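Local structure of luciferase-like monooxygenase (Streptomyces bottropensis, 4US5) at residues B[23-28]-B[54-59]; B[41-46]-B[64-69]. The protein probably acts as a flavin-using, luciferase-like monooxygenase that puts one oxygen atom of O2 into a substrate. All coordinates share one frame; numbering follows the deposited sequence.

Contact 1: residues B[23-28]-B[54-59]. With NA (sodium ion), chain L; NA (sodium ion), chain Q.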
# COMPACT_ATOMS: atom_id res chain seq x y z
N HIS B 23 1.43 0.81 18.10
CA HIS B 23 1.85 2.10 18.67
C HIS B 23 2.88 2.77 17.79
O HIS B 23 2.83 3.98 17.58
CB HIS B 23 2.44 1.93 20.05
CG HIS B 23 1.44 1.58 21.10
ND1 HIS B 23 1.26 0.29 21.55
CD2 HIS B 23 0.57 2.34 21.80
CE1 HIS B 23 0.31 0.28 22.47
NE2 HIS B 23 -0.12 1.51 22.64
N SER B 24 3.83 1.97 17.28
CA SER B 24 4.88 2.47 16.41
C SER B 24 4.28 3.15 15.21
O SER B 24 4.71 4.26 14.82
CB SER B 24 5.80 1.34 15.94
OG SER B 24 6.42 0.69 17.04
N LEU B 25 3.29 2.50 14.59
CA LEU B 25 2.64 3.10 13.42
C LEU B 25 1.94 4.41 13.75
O LEU B 25 2.02 5.38 12.99
CB LEU B 25 1.67 2.10 12.75
CG LEU B 25 2.29 0.76 12.36
CD1 LEU B 25 1.28 -0.10 11.63
CD2 LEU B 25 3.55 0.91 11.53
N GLN B 26 1.20 4.44 14.85
CA GLN B 26 0.52 5.65 15.28
C GLN B 26 1.54 6.75 15.56
O GLN B 26 1.36 7.91 15.20
CB GLN B 26 -0.38 5.38 16.54
CG GLN B 26 -1.64 4.52 16.23
CD GLN B 26 -2.47 5.08 15.09
OE1 GLN B 26 -2.79 6.27 15.08
NE2 GLN B 26 -2.74 4.24 14.06
N HIS B 27 2.64 6.37 16.19
CA HIS B 27 3.70 7.35 16.45
C HIS B 27 4.34 7.89 15.20
O HIS B 27 4.77 9.06 15.17
CB HIS B 27 4.73 6.78 17.38
CG HIS B 27 4.26 6.67 18.78
ND1 HIS B 27 4.77 5.75 19.66
CD2 HIS B 27 3.26 7.31 19.44
CE1 HIS B 27 4.10 5.81 20.80
NE2 HIS B 27 3.20 6.77 20.71
N SER B 28 4.37 7.08 14.13
CA SER B 28 4.91 7.53 12.82
C SER B 28 4.07 8.59 12.26
O SER B 28 4.55 9.62 11.76
CB SER B 28 4.98 6.37 11.82
OG SER B 28 5.92 5.41 12.24
N ASN B 54 11.23 -3.53 14.45
CA ASN B 54 10.81 -2.56 13.42
C ASN B 54 9.44 -2.96 12.90
O ASN B 54 9.23 -4.12 12.52
CB ASN B 54 11.83 -2.51 12.30
CG ASN B 54 13.10 -1.78 12.68
OD1 ASN B 54 13.07 -0.71 13.30
ND2 ASN B 54 14.23 -2.31 12.23
N ALA B 55 8.53 -1.99 12.80
CA ALA B 55 7.09 -2.28 12.58
C ALA B 55 6.59 -2.29 11.12
O ALA B 55 5.45 -2.64 10.88
CB ALA B 55 6.26 -1.30 13.37
N VAL B 56 7.41 -1.86 10.16
CA VAL B 56 6.92 -1.63 8.81
C VAL B 56 7.68 -2.43 7.76
O VAL B 56 8.76 -2.02 7.30
CB VAL B 56 7.00 -0.14 8.39
CG1 VAL B 56 6.43 0.04 6.98
CG2 VAL B 56 6.21 0.70 9.35
N PRO B 57 7.10 -3.55 7.34
CA PRO B 57 7.62 -4.29 6.21
C PRO B 57 7.11 -3.77 4.87
O PRO B 57 7.64 -4.19 3.81
CB PRO B 57 7.11 -5.72 6.47
CG PRO B 57 5.81 -5.52 7.16
CD PRO B 57 5.96 -4.23 7.96
N ALA B 58 6.04 -2.95 4.90
CA ALA B 58 5.33 -2.48 3.70
C ALA B 58 5.18 -0.96 3.75
O ALA B 58 4.13 -0.44 4.11
CB ALA B 58 3.99 -3.15 3.56
N PRO B 59 6.27 -0.24 3.45
CA PRO B 59 6.25 1.21 3.56
C PRO B 59 5.15 1.84 2.77
O PRO B 59 4.59 2.87 3.19
CB PRO B 59 7.65 1.64 3.05
CG PRO B 59 8.18 0.46 2.30
CD PRO B 59 7.57 -0.74 2.99
NA NA L . 7.29 5.01 15.04
NA NA Q . 9.94 -6.09 10.71
O HOH W 1 8.54 4.12 17.51
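Leu25 sets its CG beside the backbone N (chi1 -54°) and extends CD1 away from CA (chi2 -176°), which turns the other methyl, CD2, toward Ala55 and Val56. In Val56, CG1 stands anti to the backbone N (chi1 -178°), which places CG2 beside that N and facing Leu25. The two methyls, Leu25 CD2 and Val56 CG2, come within 3.4 Å, tighter than ordinary van der Waals contact. Ala55 CB lies 4.0 Å from Leu25 CD2 and 3.7 Å from Ser24 CB; a single methyl suits this close approach to the helix. Ser24 touches Ala55 chiefly through CB, while its OG is hydrogen-bonded to Pro14 O.

The flanking carbonyls serve ions instead. Ser24 O binds one sodium ion at 2.7 Å, joined by Glu11 and a water; Asn54 O binds another at 2.8 Å with the carbonyls of His48 and Glu51 and Ser159 of the second subunit. The contact thus sets a beta-to-alpha loop of the TIM barrel, the one following strand 42-45, against helix 21-38 of the preceding unit. Cohesion between the two segments rests on apolar contact; Ala55 O, buried without a polar partner in the model, probably carries a small desolvation cost.

Contact 2: residues B[41-46]-B[64-69]; sequences ERFWVA and ARIAAE
Phe43, on strand 42-45, meets the end of Ile66 on helix 59-68. Arg42 and Trp44, on either side of Phe43 in sequence, send their side chains to the other side of the strand, in the usual alternation, and both reach the carboxylate of Asp106, Arg42 by a salt bridge and Trp44 by a hydrogen bond. Phe43 itself holds CG anti to the backbone N (chi1 -172°), which lays the ring along the gap between strand and helix and presents CD1 and CE1 to Ile66. Its CE1 atom lies 3.6 Å from Ile66 CD1, with Phe43 CD1 at 4.1 Å from the same methyl, and the two side chains cross at about a right angle. Isoleucine does the reaching, its chain extended to CD1 (chi2 174°), and the broad ring receives the end methyl.

Strand and helix are the first two elements of a beta-alpha-beta unit completed by strand 74-81, one of the repeating steps of a TIM barrel, in which helices pack on the outside of a parallel barrel. Ala32 of helix 21-38 touches both Phe43 and Ile66, so the neighbouring helix shares this layer. Further along, Val45 brings CG2 to 4.5 Å from Ile66 CD1, a looser touch by a compact branched residue suited to a strand.

Within 64-69, Arg65 takes no part in the strand contact and pairs with Glu69, four residues on. Arg65 NE gives Glu69 OE2 a nearly straight hydrogen bond of 2.8 Å (168°), approaching from the anti side of the carboxylate, while Arg33 takes Glu69 OE1 and Tyr101 of the second subunit meets Arg65 NH1.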
# COMPACT_ATOMS: atom_id res chain seq x y z
N GLU B 41 11.40 18.71 4.88
CA GLU B 41 11.23 18.60 3.43
C GLU B 41 10.47 17.35 2.99
O GLU B 41 9.58 17.44 2.15
CB GLU B 41 12.58 18.59 2.69
CG GLU B 41 13.43 19.78 2.94
CD GLU B 41 12.82 21.08 2.47
OE1 GLU B 41 12.14 21.07 1.39
OE2 GLU B 41 12.97 22.07 3.23
N ARG B 42 10.87 16.19 3.54
CA ARG B 42 10.28 14.90 3.18
C ARG B 42 10.26 13.96 4.38
O ARG B 42 11.04 14.11 5.32
CB ARG B 42 10.97 14.23 1.99
CG ARG B 42 12.39 13.70 2.25
CD ARG B 42 13.18 13.50 0.96
NE ARG B 42 13.61 14.77 0.35
CZ ARG B 42 13.31 15.16 -0.90
NH1 ARG B 42 12.52 14.45 -1.70
NH2 ARG B 42 13.80 16.31 -1.35
N PHE B 43 9.37 12.98 4.31
CA PHE B 43 9.21 11.98 5.34
C PHE B 43 9.29 10.64 4.62
O PHE B 43 8.42 10.32 3.80
CB PHE B 43 7.85 12.15 6.01
CG PHE B 43 7.66 11.27 7.24
CD1 PHE B 43 7.30 9.93 7.11
CD2 PHE B 43 7.88 11.77 8.50
CE1 PHE B 43 7.14 9.14 8.21
CE2 PHE B 43 7.71 10.98 9.61
CZ PHE B 43 7.33 9.67 9.46
N TRP B 44 10.34 9.88 4.89
CA TRP B 44 10.50 8.60 4.28
C TRP B 44 10.22 7.48 5.25
O TRP B 44 10.57 7.56 6.43
CB TRP B 44 11.93 8.46 3.76
CG TRP B 44 12.20 9.15 2.49
CD1 TRP B 44 11.32 9.85 1.72
CD2 TRP B 44 13.46 9.26 1.86
NE1 TRP B 44 11.95 10.34 0.62
CE2 TRP B 44 13.27 9.98 0.65
CE3 TRP B 44 14.75 8.79 2.16
CZ2 TRP B 44 14.31 10.31 -0.20
CZ3 TRP B 44 15.78 9.10 1.29
CH2 TRP B 44 15.55 9.82 0.11
N VAL B 45 9.66 6.40 4.73
CA VAL B 45 9.37 5.20 5.52
C VAL B 45 10.26 4.06 5.00
O VAL B 45 10.23 3.76 3.79
CB VAL B 45 7.90 4.80 5.42
CG1 VAL B 45 7.59 3.56 6.28
CG2 VAL B 45 7.00 5.95 5.83
N ALA B 46 10.98 3.39 5.90
CA ALA B 46 11.93 2.33 5.56
C ALA B 46 11.21 0.97 5.55
O ALA B 46 10.11 0.84 6.08
CB ALA B 46 13.11 2.33 6.51
N ALA B 64 0.73 5.69 2.08
CA ALA B 64 -0.63 5.98 1.66
C ALA B 64 -1.41 6.70 2.77
O ALA B 64 -2.21 7.61 2.51
CB ALA B 64 -1.32 4.68 1.28
N ARG B 65 -1.18 6.30 4.01
CA ARG B 65 -1.84 6.93 5.14
C ARG B 65 -1.25 8.29 5.47
O ARG B 65 -1.97 9.27 5.65
CB ARG B 65 -1.77 6.03 6.35
CG ARG B 65 -2.29 6.65 7.66
CD ARG B 65 -3.74 7.11 7.53
NE ARG B 65 -4.21 7.61 8.81
CZ ARG B 65 -4.47 6.87 9.88
NH1 ARG B 65 -4.46 5.56 9.82
NH2 ARG B 65 -4.77 7.47 11.04
N ILE B 66 0.07 8.34 5.59
CA ILE B 66 0.73 9.57 6.02
C ILE B 66 0.56 10.72 5.04
O ILE B 66 0.41 11.86 5.47
CB ILE B 66 2.24 9.34 6.34
CG1 ILE B 66 2.33 8.52 7.65
CG2 ILE B 66 3.00 10.66 6.38
CD1 ILE B 66 3.71 8.09 8.03
N ALA B 67 0.52 10.42 3.74
CA ALA B 67 0.25 11.47 2.74
C ALA B 67 -1.14 12.07 2.90
O ALA B 67 -1.35 13.26 2.61
CB ALA B 67 0.46 10.96 1.36
N ALA B 68 -2.09 11.28 3.38
CA ALA B 68 -3.45 11.81 3.68
C ALA B 68 -3.51 12.67 4.94
O ALA B 68 -4.46 13.42 5.13
CB ALA B 68 -4.44 10.65 3.83
N GLU B 69 -2.52 12.51 5.82
CA GLU B 69 -2.48 13.20 7.12
C GLU B 69 -1.63 14.47 7.09
O GLU B 69 -1.51 15.15 8.11
CB GLU B 69 -1.88 12.26 8.16
CG GLU B 69 -2.67 11.00 8.40
CD GLU B 69 -3.85 11.21 9.32
OE1 GLU B 69 -3.94 12.30 9.93
OE2 GLU B 69 -4.70 10.30 9.40

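Both contacts are buried and lie about 11 Å apart between centres, on consecutive parts of one barrel wall. Contact 2 joins a strand to the helix outside it, whereas contact 1 ties the preceding helix to the loop connecting that same strand and helix. They touch directly: Val56 CG1 packs on Val45 CG1 at 3.8 Å, and Phe43 CZ lies 3.6 Å from Ser28 O. Each relies on methyl packing, but an aromatic ring takes part only in contact 2. Around contact 1 the polar chemistry is largely sodium coordination, with backbone carbonyls of both segments among the ligands; around contact 2 it is salt bridging by arginine and acidic side chains. Both also reach the second subunit.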